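Local coordinates for protein transcription activator HlyU (Vibrio vulnificus, PDB 3JTH) that probably binds DNA as a dimer and activates transcription of virulence genes such as rtxA, as a winged helix-turn-helix regulator of the ArsR family, at residues A[17-22]-A[61-66]; A[25-30]-A[44-49]; A[31-36]-A[87-92]; A[37-42]-A[48-53]; A[59-62]-A[67-70]. All blocks are in the same frame, centred on the assembly; numbering follows the deposited sequence.

Contact 1: A[17-22]-A[61-66]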
# COMPACT_ATOMS: atom_id res chain seq x y z
N LEU A 17 -2.08 0.11 4.56
CA LEU A 17 -0.97 -0.46 3.79
C LEU A 17 -0.46 -1.79 4.33
O LEU A 17 -0.27 -2.74 3.57
CB LEU A 17 0.17 0.56 3.72
CG LEU A 17 0.35 1.38 2.43
CD1 LEU A 17 -0.97 1.57 1.71
CD2 LEU A 17 0.99 2.71 2.80
N LYS A 18 -0.23 -1.85 5.64
CA LYS A 18 0.25 -3.06 6.28
C LYS A 18 -0.78 -4.17 6.17
O LYS A 18 -0.43 -5.34 6.00
CB LYS A 18 0.55 -2.80 7.76
CG LYS A 18 1.84 -2.04 8.01
CD LYS A 18 2.06 -1.79 9.50
CE LYS A 18 3.37 -1.06 9.75
NZ LYS A 18 3.61 -0.81 11.20
N ALA A 19 -2.05 -3.81 6.30
CA ALA A 19 -3.11 -4.81 6.21
C ALA A 19 -3.15 -5.44 4.83
O ALA A 19 -3.46 -6.62 4.68
CB ALA A 19 -4.45 -4.18 6.53
N MSE A 20 -2.81 -4.65 3.81
CA MSE A 20 -2.84 -5.12 2.43
C MSE A 20 -1.56 -5.78 1.93
O MSE A 20 -1.60 -6.61 1.03
CB MSE A 20 -3.18 -3.95 1.50
CG MSE A 20 -4.57 -3.37 1.68
SE MSE A 20 -4.82 -1.78 0.58
CE MSE A 20 -4.97 -2.68 -1.14
N ALA A 21 -0.43 -5.42 2.53
CA ALA A 21 0.86 -5.94 2.08
C ALA A 21 1.17 -7.41 2.39
O ALA A 21 2.08 -7.72 3.15
CB ALA A 21 1.98 -5.05 2.63
N ASN A 22 0.42 -8.30 1.76
CA ASN A 22 0.62 -9.74 1.89
C ASN A 22 0.02 -10.38 0.63
O ASN A 22 -1.12 -10.10 0.27
CB ASN A 22 -0.09 -10.30 3.13
CG ASN A 22 -0.08 -11.82 3.17
OD1 ASN A 22 0.88 -12.44 3.64
ND2 ASN A 22 -1.13 -12.44 2.65
N ARG A 61 -11.03 -10.15 8.20
CA ARG A 61 -12.18 -9.78 9.01
C ARG A 61 -11.68 -8.84 10.09
O ARG A 61 -12.07 -7.67 10.16
CB ARG A 61 -12.78 -11.01 9.70
CG ARG A 61 -13.75 -11.85 8.87
CD ARG A 61 -15.16 -11.28 8.90
NE ARG A 61 -16.17 -12.33 8.92
CZ ARG A 61 -16.44 -13.10 9.97
NH1 ARG A 61 -15.76 -12.94 11.10
NH2 ARG A 61 -17.38 -14.03 9.90
N ARG A 62 -10.82 -9.40 10.93
CA ARG A 62 -10.21 -8.71 12.07
C ARG A 62 -9.84 -7.26 11.77
O ARG A 62 -10.18 -6.36 12.54
CB ARG A 62 -8.97 -9.49 12.50
CG ARG A 62 -8.28 -8.98 13.75
CD ARG A 62 -6.93 -9.65 13.91
NE ARG A 62 -5.83 -8.75 13.55
CZ ARG A 62 -5.70 -8.14 12.37
NH1 ARG A 62 -6.60 -8.31 11.42
NH2 ARG A 62 -4.66 -7.34 12.16
N ASP A 63 -9.13 -7.05 10.67
CA ASP A 63 -8.71 -5.70 10.28
C ASP A 63 -9.87 -4.96 9.61
O ASP A 63 -9.70 -3.86 9.09
CB ASP A 63 -7.51 -5.77 9.33
CG ASP A 63 -6.53 -4.63 9.56
OD1 ASP A 63 -5.71 -4.73 10.50
OD2 ASP A 63 -6.58 -3.63 8.81
N GLY A 64 -11.05 -5.58 9.62
CA GLY A 64 -12.23 -4.97 9.04
C GLY A 64 -12.14 -4.60 7.57
O GLY A 64 -12.72 -3.60 7.16
N LEU A 65 -11.43 -5.40 6.78
CA LEU A 65 -11.30 -5.11 5.35
C LEU A 65 -12.30 -5.90 4.52
O LEU A 65 -12.52 -5.61 3.34
CB LEU A 65 -9.87 -5.41 4.87
CG LEU A 65 -8.75 -4.48 5.34
CD1 LEU A 65 -7.44 -4.88 4.69
CD2 LEU A 65 -9.09 -3.04 4.99
N VAL A 66 -12.92 -6.90 5.13
CA VAL A 66 -13.90 -7.74 4.45
C VAL A 66 -15.04 -8.06 5.40
O VAL A 66 -14.84 -8.12 6.61
CB VAL A 66 -13.26 -9.07 3.98
CG1 VAL A 66 -14.33 -10.02 3.46
CG2 VAL A 66 -12.23 -8.79 2.89
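Ala19, the next-to-last residue of helix 2-20, makes a small, mostly buried contact with Asp63 and Leu65 in the turn that follows helix 50-62. In this winged helix-turn-helix fold, helix 50-62 is the probable recognition helix, and the contact joins its C-terminal end to the N-terminal helix that runs along the second subunit. The backbones come close, with the CA atoms of Ala19 and Asp63 7.0 Å apart, which suits a residue whose side chain is a single methyl group. That methyl faces a polar and an apolar neighbour side by side. Asp63 OD2 lies 3.2 Å from Ala19 CB, while its other oxygen, OD1, pairs with the poorly ordered Arg62 in a salt bridge whose hydrogen bond is weak. Leu65, itself buried, supplies the apolar neighbour. Its CG stands anti to the carbonyl carbon (chi1 -70°), and the branch ending in CD1 extends toward helix 2-20 and brushes CG of selenomethionine Met20 at 4.4 Å. Met20 itself turns inward to helices 23-31 and 82-94, and also meets Leu17 of the second subunit. The turn is a Schellman motif in which Gly64 readily adopts the positive phi (58°) needed to end the helix. Leu65 N then bonds back to Leu60 O, and the reversal places Leu65 CD1 3.6 Å from Ala19 CB.

Contact 2: A[25-30]-A[44-49]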
# COMPACT_ATOMS: atom_id res chain seq x y z
N ARG A 25 -3.52 -12.20 0.97
CA ARG A 25 -4.58 -11.28 1.35
C ARG A 25 -4.94 -10.37 0.17
O ARG A 25 -6.12 -10.13 -0.11
CB ARG A 25 -4.17 -10.42 2.54
CG ARG A 25 -3.99 -11.21 3.83
CD ARG A 25 -4.02 -10.28 5.04
NE ARG A 25 -2.88 -9.37 5.09
CZ ARG A 25 -1.79 -9.58 5.82
NH1 ARG A 25 -1.68 -10.67 6.57
NH2 ARG A 25 -0.81 -8.69 5.82
N LEU A 26 -3.92 -9.86 -0.52
CA LEU A 26 -4.18 -8.96 -1.65
C LEU A 26 -4.93 -9.70 -2.74
O LEU A 26 -5.88 -9.17 -3.32
CB LEU A 26 -2.86 -8.39 -2.19
CG LEU A 26 -3.07 -7.19 -3.13
CD1 LEU A 26 -3.85 -6.10 -2.40
CD2 LEU A 26 -1.74 -6.65 -3.61
N GLN A 27 -4.54 -10.93 -3.01
CA GLN A 27 -5.22 -11.69 -4.05
C GLN A 27 -6.70 -11.82 -3.69
O GLN A 27 -7.57 -11.69 -4.53
CB GLN A 27 -4.58 -13.07 -4.19
CG GLN A 27 -3.15 -13.02 -4.69
CD GLN A 27 -2.48 -14.39 -4.76
OE1 GLN A 27 -1.27 -14.49 -4.93
NE2 GLN A 27 -3.28 -15.44 -4.61
N ILE A 28 -6.96 -12.06 -2.41
CA ILE A 28 -8.33 -12.19 -1.92
C ILE A 28 -9.05 -10.85 -2.04
O ILE A 28 -10.18 -10.79 -2.51
CB ILE A 28 -8.35 -12.64 -0.45
CG1 ILE A 28 -7.85 -14.08 -0.34
CG2 ILE A 28 -9.75 -12.48 0.12
CD1 ILE A 28 -7.54 -14.52 1.08
N LEU A 29 -8.39 -9.78 -1.61
CA LEU A 29 -9.01 -8.47 -1.69
C LEU A 29 -9.31 -8.10 -3.15
O LEU A 29 -10.38 -7.56 -3.45
CB LEU A 29 -8.07 -7.43 -1.07
CG LEU A 29 -7.94 -7.54 0.45
CD1 LEU A 29 -6.79 -6.67 0.93
CD2 LEU A 29 -9.26 -7.13 1.10
N CYS A 30 -8.37 -8.40 -4.04
CA CYS A 30 -8.54 -8.09 -5.46
C CYS A 30 -9.74 -8.85 -6.03
O CYS A 30 -10.51 -8.30 -6.82
CB CYS A 30 -7.26 -8.45 -6.22
SG CYS A 30 -5.77 -7.61 -5.60
N ALA A 44 -11.20 -22.05 -5.25
CA ALA A 44 -11.02 -22.56 -6.61
C ALA A 44 -10.38 -21.53 -7.53
O ALA A 44 -9.53 -21.87 -8.35
CB ALA A 44 -12.35 -23.04 -7.19
N LYS A 45 -10.78 -20.27 -7.40
CA LYS A 45 -10.23 -19.21 -8.24
C LYS A 45 -8.83 -18.79 -7.82
O LYS A 45 -8.13 -18.12 -8.58
CB LYS A 45 -11.15 -17.97 -8.27
CG LYS A 45 -12.56 -18.26 -8.77
CD LYS A 45 -13.27 -17.01 -9.29
CE LYS A 45 -12.81 -16.64 -10.71
NZ LYS A 45 -13.52 -15.46 -11.28
N LEU A 46 -8.41 -19.17 -6.61
CA LEU A 46 -7.06 -18.83 -6.14
C LEU A 46 -6.20 -20.08 -5.89
O LEU A 46 -4.98 -19.98 -5.62
CB LEU A 46 -7.15 -18.01 -4.84
CG LEU A 46 -7.91 -16.68 -4.89
CD1 LEU A 46 -7.73 -15.95 -3.57
CD2 LEU A 46 -7.37 -15.82 -6.02
N GLN A 47 -6.83 -21.25 -6.00
CA GLN A 47 -6.15 -22.53 -5.77
C GLN A 47 -5.50 -22.47 -4.40
O GLN A 47 -4.31 -22.74 -4.23
CB GLN A 47 -5.08 -22.79 -6.84
CG GLN A 47 -5.61 -22.71 -8.27
CD GLN A 47 -5.65 -21.29 -8.79
OE1 GLN A 47 -4.62 -20.62 -8.87
NE2 GLN A 47 -6.84 -20.82 -9.16
N LEU A 48 -6.31 -22.10 -3.43
CA LEU A 48 -5.87 -21.97 -2.05
C LEU A 48 -6.66 -22.99 -1.24
O LEU A 48 -7.85 -23.18 -1.46
CB LEU A 48 -6.16 -20.54 -1.57
CG LEU A 48 -5.47 -19.96 -0.33
CD1 LEU A 48 -3.96 -20.19 -0.41
CD2 LEU A 48 -5.78 -18.47 -0.25
N SER A 49 -5.98 -23.67 -0.32
CA SER A 49 -6.62 -24.68 0.52
C SER A 49 -7.73 -24.05 1.33
O SER A 49 -7.72 -22.84 1.57
CB SER A 49 -5.59 -25.28 1.49
OG SER A 49 -4.46 -25.74 0.78
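Leu46 and Ile28 form the heart of this buried contact, with CD1 of Leu46 3.7 Å from CG1 of Ile28 and the two side chains crossing at about a right angle. The same methyl lies against the backbone of helix 23-31, 4.1 Å from Ile28 N, and reaches the root of Gln27, whose CB is 4.3 Å from Leu46 CD1. Gln27 therefore contributes here through the aliphatic start of its chain. No hydrogen bond joins the two segments, and the association is apolar packing of one leucine branch on a helix surface. Leucine suits the place because its chain is long enough to span the gap of 7.7 Å between the CA atoms of Gln27 and Leu46, and one methyl, CD1, reaches both neighbours while CD2 is left to meet Met31. With CG anti to the carbonyl carbon (chi1 -59°), the chain projects from the last turn of helix 39-46 toward helix 23-31.

In the next shell, the helix end that carries Leu46 is fixed by Gln47. This residue leaves the helix with positive phi, and its side chain folds back so that NE2 donates to Ala44 O at 3.0 Å, with a fairly straight N-H...O angle of 154°. Arg24 adds a weak bond to Leu46 O. Farther out, Leu46 also packs on Met6 of the second subunit, while Ile28 continues to His56 and Leu60, so that helix 23-31 lies between the helix-turn-helix elements 39-46 and 50-62 and, on its Leu26 and Leu29 side, helix 82-94.

Contact 3: A[31-36]-A[87-92]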
# COMPACT_ATOMS: atom_id res chain seq x y z
N MSE A 31 -9.88 -10.12 -5.63
CA MSE A 31 -10.97 -10.96 -6.09
C MSE A 31 -12.33 -10.47 -5.64
O MSE A 31 -13.35 -10.73 -6.29
CB MSE A 31 -10.79 -12.40 -5.59
CG MSE A 31 -9.74 -13.19 -6.34
SE MSE A 31 -10.13 -13.27 -8.24
CE MSE A 31 -11.76 -14.30 -8.15
N LEU A 32 -12.35 -9.76 -4.51
CA LEU A 32 -13.60 -9.25 -3.96
C LEU A 32 -13.93 -7.87 -4.50
O LEU A 32 -14.88 -7.24 -4.05
CB LEU A 32 -13.55 -9.20 -2.42
CG LEU A 32 -13.32 -10.58 -1.79
CD1 LEU A 32 -13.30 -10.51 -0.27
CD2 LEU A 32 -14.41 -11.51 -2.27
N HIS A 33 -13.14 -7.42 -5.47
CA HIS A 33 -13.36 -6.13 -6.09
C HIS A 33 -14.73 -6.10 -6.77
O HIS A 33 -14.97 -6.81 -7.74
CB HIS A 33 -12.27 -5.84 -7.12
CG HIS A 33 -12.53 -4.62 -7.95
ND1 HIS A 33 -12.76 -3.37 -7.40
CD2 HIS A 33 -12.64 -4.45 -9.29
CE1 HIS A 33 -12.99 -2.50 -8.36
NE2 HIS A 33 -12.93 -3.13 -9.52
N ASN A 34 -15.62 -5.28 -6.23
CA ASN A 34 -16.98 -5.16 -6.76
C ASN A 34 -17.76 -6.47 -6.89
O ASN A 34 -18.50 -6.67 -7.86
CB ASN A 34 -16.96 -4.43 -8.11
CG ASN A 34 -17.07 -2.91 -7.96
OD1 ASN A 34 -16.80 -2.18 -8.90
ND2 ASN A 34 -17.47 -2.45 -6.77
N GLN A 35 -17.60 -7.36 -5.92
CA GLN A 35 -18.35 -8.60 -5.95
C GLN A 35 -18.26 -9.43 -4.68
O GLN A 35 -17.33 -9.28 -3.88
CB GLN A 35 -17.95 -9.47 -7.13
CG GLN A 35 -16.55 -10.04 -7.09
CD GLN A 35 -16.41 -11.20 -8.05
OE1 GLN A 35 -17.06 -11.22 -9.09
NE2 GLN A 35 -15.55 -12.15 -7.72
N GLU A 36 -19.22 -10.33 -4.52
CA GLU A 36 -19.28 -11.22 -3.37
C GLU A 36 -18.92 -12.63 -3.82
O GLU A 36 -19.36 -13.09 -4.89
CB GLU A 36 -20.68 -11.25 -2.76
CG GLU A 36 -21.24 -9.93 -2.33
CD GLU A 36 -22.56 -10.11 -1.61
OE1 GLU A 36 -23.23 -11.13 -1.89
OE2 GLU A 36 -22.93 -9.25 -0.79
N MSE A 87 -8.26 1.64 -3.03
CA MSE A 87 -6.90 1.18 -3.32
C MSE A 87 -6.97 -0.05 -4.22
O MSE A 87 -6.18 -0.20 -5.15
CB MSE A 87 -6.14 0.83 -2.04
CG MSE A 87 -5.51 2.03 -1.33
SE MSE A 87 -4.10 2.90 -2.35
CE MSE A 87 -3.47 1.40 -3.38
N ILE A 88 -7.93 -0.93 -3.94
CA ILE A 88 -8.09 -2.13 -4.74
C ILE A 88 -8.51 -1.74 -6.15
O ILE A 88 -7.99 -2.27 -7.13
CB ILE A 88 -9.11 -3.11 -4.11
CG1 ILE A 88 -8.48 -3.81 -2.90
CG2 ILE A 88 -9.54 -4.17 -5.12
CD1 ILE A 88 -7.19 -4.61 -3.23
N LYS A 89 -9.45 -0.80 -6.26
CA LYS A 89 -9.90 -0.35 -7.57
C LYS A 89 -8.71 0.19 -8.37
O LYS A 89 -8.59 -0.08 -9.56
CB LYS A 89 -10.98 0.73 -7.41
CG LYS A 89 -11.68 1.17 -8.70
CD LYS A 89 -12.96 1.96 -8.39
CE LYS A 89 -13.74 2.35 -9.64
NZ LYS A 89 -13.28 3.62 -10.28
N LEU A 90 -7.84 0.95 -7.72
CA LEU A 90 -6.67 1.51 -8.39
C LEU A 90 -5.66 0.43 -8.76
O LEU A 90 -5.08 0.46 -9.85
CB LEU A 90 -6.00 2.55 -7.49
CG LEU A 90 -4.65 3.07 -8.01
CD1 LEU A 90 -4.87 3.88 -9.26
CD2 LEU A 90 -3.96 3.91 -6.93
N LEU A 91 -5.43 -0.51 -7.86
CA LEU A 91 -4.50 -1.60 -8.14
C LEU A 91 -5.00 -2.37 -9.37
O LEU A 91 -4.21 -2.82 -10.20
CB LEU A 91 -4.39 -2.52 -6.92
CG LEU A 91 -3.07 -2.59 -6.13
CD1 LEU A 91 -2.29 -1.29 -6.21
CD2 LEU A 91 -3.39 -2.94 -4.68
N HIS A 92 -6.31 -2.49 -9.50
CA HIS A 92 -6.91 -3.18 -10.63
C HIS A 92 -6.63 -2.44 -11.94
O HIS A 92 -6.36 -3.06 -12.96
CB HIS A 92 -8.42 -3.34 -10.44
CG HIS A 92 -8.83 -4.71 -10.00
ND1 HIS A 92 -9.11 -5.72 -10.89
CD2 HIS A 92 -8.95 -5.25 -8.76
CE1 HIS A 92 -9.39 -6.83 -10.22
NE2 HIS A 92 -9.30 -6.57 -8.93
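His33 and His92 form an offset stack, the tight part of this contact, with ring centroids 4.5 Å apart and planes inclined by 26°. CD2 of His33 lies over the centre of the His92 ring, 3.8 Å above its plane, and CB of His33 comes within 3.6 Å of His92 NE2. CG of His33 anti to the backbone N (chi1 171°) swings the ring from the turn toward helix 82-94. Beside the stack, Ile88 CG2 packs on His33 CB at 3.8 Å, and this isoleucine belongs to the buried core formed with Leu26, Leu29 and Met20. The polar end of His92 is also engaged, since NE2 donates to Cys30 O near the end of helix 23-31. That bond limits rotation of the ring and keeps its face presented to His33. Histidine suits the position because one flat group can stack through a face and bond through its rim.

The other side is looser and reaches solvent. Lys89 passes His33 with its aliphatic part, CG lying 3.9 Å from His33 CE1, and its extended chain then runs on away from the ring, bending only at the last torsion. Asn34 occupies the third position of a type II turn from Leu32 to Gln35, where it takes the positive phi that asparagine tolerates well. The turn is held by weak bonds, Gln35 N to Leu32 O at 3.3 Å and Gln35 NE2 to Met31 O. Tethering the loop before the helix-turn-helix to helix 82-94, which meets the same helix of the second subunit through Met87 and Leu90, is in keeping with a dimeric ArsR-type winged helix.

Contact 4: A[37-42]-A[48-53]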
# COMPACT_ATOMS: atom_id res chain seq x y z
N LEU A 37 -18.14 -13.32 -3.00
CA LEU A 37 -17.74 -14.69 -3.30
C LEU A 37 -17.80 -15.57 -2.06
O LEU A 37 -17.58 -15.10 -0.93
CB LEU A 37 -16.32 -14.73 -3.86
CG LEU A 37 -15.99 -13.98 -5.15
CD1 LEU A 37 -14.50 -14.13 -5.43
CD2 LEU A 37 -16.83 -14.53 -6.30
N SER A 38 -18.13 -16.83 -2.28
CA SER A 38 -18.20 -17.82 -1.21
C SER A 38 -16.81 -18.46 -1.10
O SER A 38 -15.96 -18.30 -1.98
CB SER A 38 -19.21 -18.91 -1.54
OG SER A 38 -18.77 -19.66 -2.66
N VAL A 39 -16.61 -19.21 -0.01
CA VAL A 39 -15.35 -19.91 0.23
C VAL A 39 -15.00 -20.78 -0.98
O VAL A 39 -13.84 -20.79 -1.44
CB VAL A 39 -15.48 -20.82 1.48
CG1 VAL A 39 -14.18 -21.57 1.71
CG2 VAL A 39 -15.82 -19.99 2.70
N GLY A 40 -15.98 -21.51 -1.49
CA GLY A 40 -15.74 -22.38 -2.63
C GLY A 40 -15.25 -21.65 -3.87
O GLY A 40 -14.29 -22.08 -4.51
N GLU A 41 -15.90 -20.53 -4.20
CA GLU A 41 -15.49 -19.75 -5.36
C GLU A 41 -14.08 -19.20 -5.18
O GLU A 41 -13.29 -19.19 -6.12
CB GLU A 41 -16.48 -18.61 -5.61
CG GLU A 41 -17.76 -19.08 -6.33
CD GLU A 41 -18.94 -18.13 -6.15
OE1 GLU A 41 -19.96 -18.32 -6.85
OE2 GLU A 41 -18.88 -17.20 -5.32
N LEU A 42 -13.76 -18.75 -3.96
CA LEU A 42 -12.45 -18.21 -3.64
C LEU A 42 -11.31 -19.24 -3.67
O LEU A 42 -10.24 -18.99 -4.24
CB LEU A 42 -12.48 -17.55 -2.26
CG LEU A 42 -13.07 -16.14 -2.15
CD1 LEU A 42 -13.33 -15.80 -0.70
CD2 LEU A 42 -12.10 -15.14 -2.78
N LEU A 48 -6.31 -22.10 -3.43
CA LEU A 48 -5.87 -21.97 -2.05
C LEU A 48 -6.66 -22.99 -1.24
O LEU A 48 -7.85 -23.18 -1.46
CB LEU A 48 -6.16 -20.54 -1.57
CG LEU A 48 -5.47 -19.96 -0.33
CD1 LEU A 48 -3.96 -20.19 -0.41
CD2 LEU A 48 -5.78 -18.47 -0.25
N SER A 49 -5.98 -23.67 -0.32
CA SER A 49 -6.62 -24.68 0.52
C SER A 49 -7.73 -24.05 1.33
O SER A 49 -7.72 -22.84 1.57
CB SER A 49 -5.59 -25.28 1.49
OG SER A 49 -4.46 -25.74 0.78
N GLN A 50 -8.69 -24.86 1.76
CA GLN A 50 -9.79 -24.36 2.58
C GLN A 50 -9.23 -23.74 3.86
O GLN A 50 -9.65 -22.65 4.26
CB GLN A 50 -10.76 -25.49 2.94
CG GLN A 50 -11.75 -25.84 1.84
CD GLN A 50 -12.87 -24.81 1.69
OE1 GLN A 50 -13.63 -24.56 2.62
NE2 GLN A 50 -12.97 -24.22 0.50
N SER A 51 -8.27 -24.41 4.48
CA SER A 51 -7.69 -23.91 5.72
C SER A 51 -6.81 -22.68 5.53
O SER A 51 -6.81 -21.78 6.39
CB SER A 51 -6.90 -25.01 6.44
OG SER A 51 -5.67 -25.29 5.81
N ALA A 52 -6.05 -22.63 4.43
CA ALA A 52 -5.20 -21.46 4.20
C ALA A 52 -6.13 -20.27 4.04
O ALA A 52 -5.91 -19.22 4.64
CB ALA A 52 -4.34 -21.63 2.93
N LEU A 53 -7.18 -20.46 3.25
CA LEU A 53 -8.16 -19.41 2.98
C LEU A 53 -8.86 -18.98 4.26
O LEU A 53 -9.05 -17.79 4.51
CB LEU A 53 -9.20 -19.88 1.96
CG LEU A 53 -10.32 -18.88 1.61
CD1 LEU A 53 -9.71 -17.64 0.97
CD2 LEU A 53 -11.32 -19.53 0.65
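A methyl group facing the end of an amide is the odd feature here: CG1 of Val39 lies 3.2 Å from NE2 of Gln50 and equally 3.2 Å from OE1 of Gln50, slightly nearer than to the CD between them. The glutamine reaches it because its chain bends at chi2 (-74°), turning the end of the exposed amide toward the valine. Next to it the packing is mainly apolar, though Leu53 CD2 also touches the backbone oxygen Val39 O at 3.5 Å. Leu53 CD2 fits between Val39 and Leu42, lying 3.7 Å from Val39 CG1 and the same distance from Leu42 CB. With Leu53 CG anti to the backbone N (chi1 179°), the branch reaches across to helix 39-46, and residues 39 and 42, one helical turn apart, form its seat. Val39 is placed by the start of its helix, where a capping box operates: Ser38 N donates to Glu41 OE2 at 3.2 Å, and Glu41 N returns a weak bond to Ser38 OG. Serine and glutamate are classic residues for these roles. This is the core of the helix-turn-helix, helices 39-46 and 50-62 meeting at their N-terminal ends. Leu53 carries the packing on to Ile28 of helix 23-31, Leu42 reaches Met31, and Val39 touches Tyr77 of strand 76-79.

Contact 5: A[59-62]-A[67-70]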
# COMPACT_ATOMS: atom_id res chain seq x y z
N TRP A 59 -8.25 -13.21 9.28
CA TRP A 59 -7.36 -12.06 9.44
C TRP A 59 -7.96 -10.79 8.81
O TRP A 59 -7.98 -9.72 9.43
CB TRP A 59 -6.00 -12.36 8.80
CG TRP A 59 -4.85 -11.66 9.44
CD1 TRP A 59 -4.08 -12.13 10.47
CD2 TRP A 59 -4.35 -10.35 9.13
NE1 TRP A 59 -3.12 -11.20 10.80
CE2 TRP A 59 -3.26 -10.10 10.00
CE3 TRP A 59 -4.71 -9.37 8.20
CZ2 TRP A 59 -2.53 -8.91 9.97
CZ3 TRP A 59 -3.98 -8.18 8.16
CH2 TRP A 59 -2.90 -7.96 9.05
N LEU A 60 -8.44 -10.93 7.57
CA LEU A 60 -9.05 -9.83 6.83
C LEU A 60 -10.24 -9.26 7.61
O LEU A 60 -10.43 -8.04 7.66
CB LEU A 60 -9.49 -10.32 5.44
CG LEU A 60 -8.68 -9.88 4.21
CD1 LEU A 60 -7.27 -9.43 4.60
CD2 LEU A 60 -8.63 -11.04 3.21
N ARG A 61 -11.03 -10.15 8.20
CA ARG A 61 -12.18 -9.78 9.01
C ARG A 61 -11.68 -8.84 10.09
O ARG A 61 -12.07 -7.67 10.16
CB ARG A 61 -12.78 -11.01 9.70
CG ARG A 61 -13.75 -11.85 8.87
CD ARG A 61 -15.16 -11.28 8.90
NE ARG A 61 -16.17 -12.33 8.92
CZ ARG A 61 -16.44 -13.10 9.97
NH1 ARG A 61 -15.76 -12.94 11.10
NH2 ARG A 61 -17.38 -14.03 9.90
N ARG A 62 -10.82 -9.40 10.93
CA ARG A 62 -10.21 -8.71 12.07
C ARG A 62 -9.84 -7.26 11.77
O ARG A 62 -10.18 -6.36 12.54
CB ARG A 62 -8.97 -9.49 12.50
CG ARG A 62 -8.28 -8.98 13.75
CD ARG A 62 -6.93 -9.65 13.91
NE ARG A 62 -5.83 -8.75 13.55
CZ ARG A 62 -5.70 -8.14 12.37
NH1 ARG A 62 -6.60 -8.31 11.42
NH2 ARG A 62 -4.66 -7.34 12.16
N THR A 67 -16.25 -8.24 4.85
CA THR A 67 -17.41 -8.57 5.67
C THR A 67 -18.07 -9.81 5.10
O THR A 67 -17.65 -10.33 4.07
CB THR A 67 -18.47 -7.44 5.68
OG1 THR A 67 -17.85 -6.20 5.36
CG2 THR A 67 -19.08 -7.33 7.06
N THR A 68 -19.12 -10.28 5.76
CA THR A 68 -19.81 -11.47 5.29
C THR A 68 -21.31 -11.23 5.14
O THR A 68 -21.83 -10.21 5.59
CB THR A 68 -19.60 -12.65 6.26
OG1 THR A 68 -20.01 -12.27 7.58
CG2 THR A 68 -18.14 -13.06 6.30
N ARG A 69 -21.96 -12.19 4.49
CA ARG A 69 -23.40 -12.19 4.23
C ARG A 69 -23.76 -13.67 4.05
O ARG A 69 -23.42 -14.27 3.03
CB ARG A 69 -23.69 -11.40 2.94
CG ARG A 69 -25.15 -11.02 2.72
CD ARG A 69 -25.77 -11.82 1.58
NE ARG A 69 -26.54 -12.97 2.05
CZ ARG A 69 -27.71 -12.87 2.68
NH1 ARG A 69 -28.24 -11.68 2.92
NH2 ARG A 69 -28.34 -13.96 3.08
N LYS A 70 -24.43 -14.24 5.05
CA LYS A 70 -24.80 -15.66 5.06
C LYS A 70 -25.83 -16.14 4.03
O LYS A 70 -26.31 -15.35 3.21
CB LYS A 70 -25.30 -16.04 6.46
CG LYS A 70 -24.36 -16.97 7.23
CD LYS A 70 -23.53 -16.24 8.28
CE LYS A 70 -22.42 -15.39 7.68
NZ LYS A 70 -21.46 -14.93 8.72
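Two bends in the chain of Arg61, at chi2 (-84°) and chi3 (-144°), bring the edge of its guanidinium to Thr68 on the neighbouring strand. Thr68 answers with chi1 at 55°, which sets OG1 between the backbone N and the carbonyl carbon and leaves CG2 toward helix 50-62. That methyl lies close to the guanidinium plane, with CG2 3.4 Å from Arg61 NE and 3.8 Å from Arg61 NH2. The side chains cross at about a right angle, and no hydrogen bond links them. Threonine suits the place since its two branches serve different partners: the methyl packs on the arginine, while OG1 accepts from Lys70 NZ at 3.2 Å. This bond also brings two positive ends near one another, Arg61 NH2 and Lys70 NZ being 4.3 Å apart on the surface. Such a cluster would probably strengthen the local positive field, as is useful in a DNA-binding protein. Strand 66-69 pairs with strand 76-79 through backbone bonds of Thr67 with Thr78 and Arg69 with Tyr76, giving the beta hairpin that forms the wing. A helix followed at once by a beta hairpin packed against its end is the winged helix-turn-helix topology.

In the fold
All five contacts lie within one ArsR-type winged helix-turn-helix. Contacts 2 and 4 are the closest pair, their centres 7 Å apart, and share helix 39-46 and residues Leu48 and Ser49. Along the chain both close before contact 5 opens. Helix 50-62 enters contact 4 at its start and contacts 1 and 5 at its end, so the probable recognition helix is held at both ends. Contacts 1 and 3 cross along the chain, their centres 13 Å apart, and tie the terminal helices 2-20 and 82-94 to the middle of the domain. Contacts 1, 2 and 3 touch the second subunit, whereas 4 and 5 do not, consistent with a dimer face formed by the former and the probable DNA-binding face lying nearer the latter.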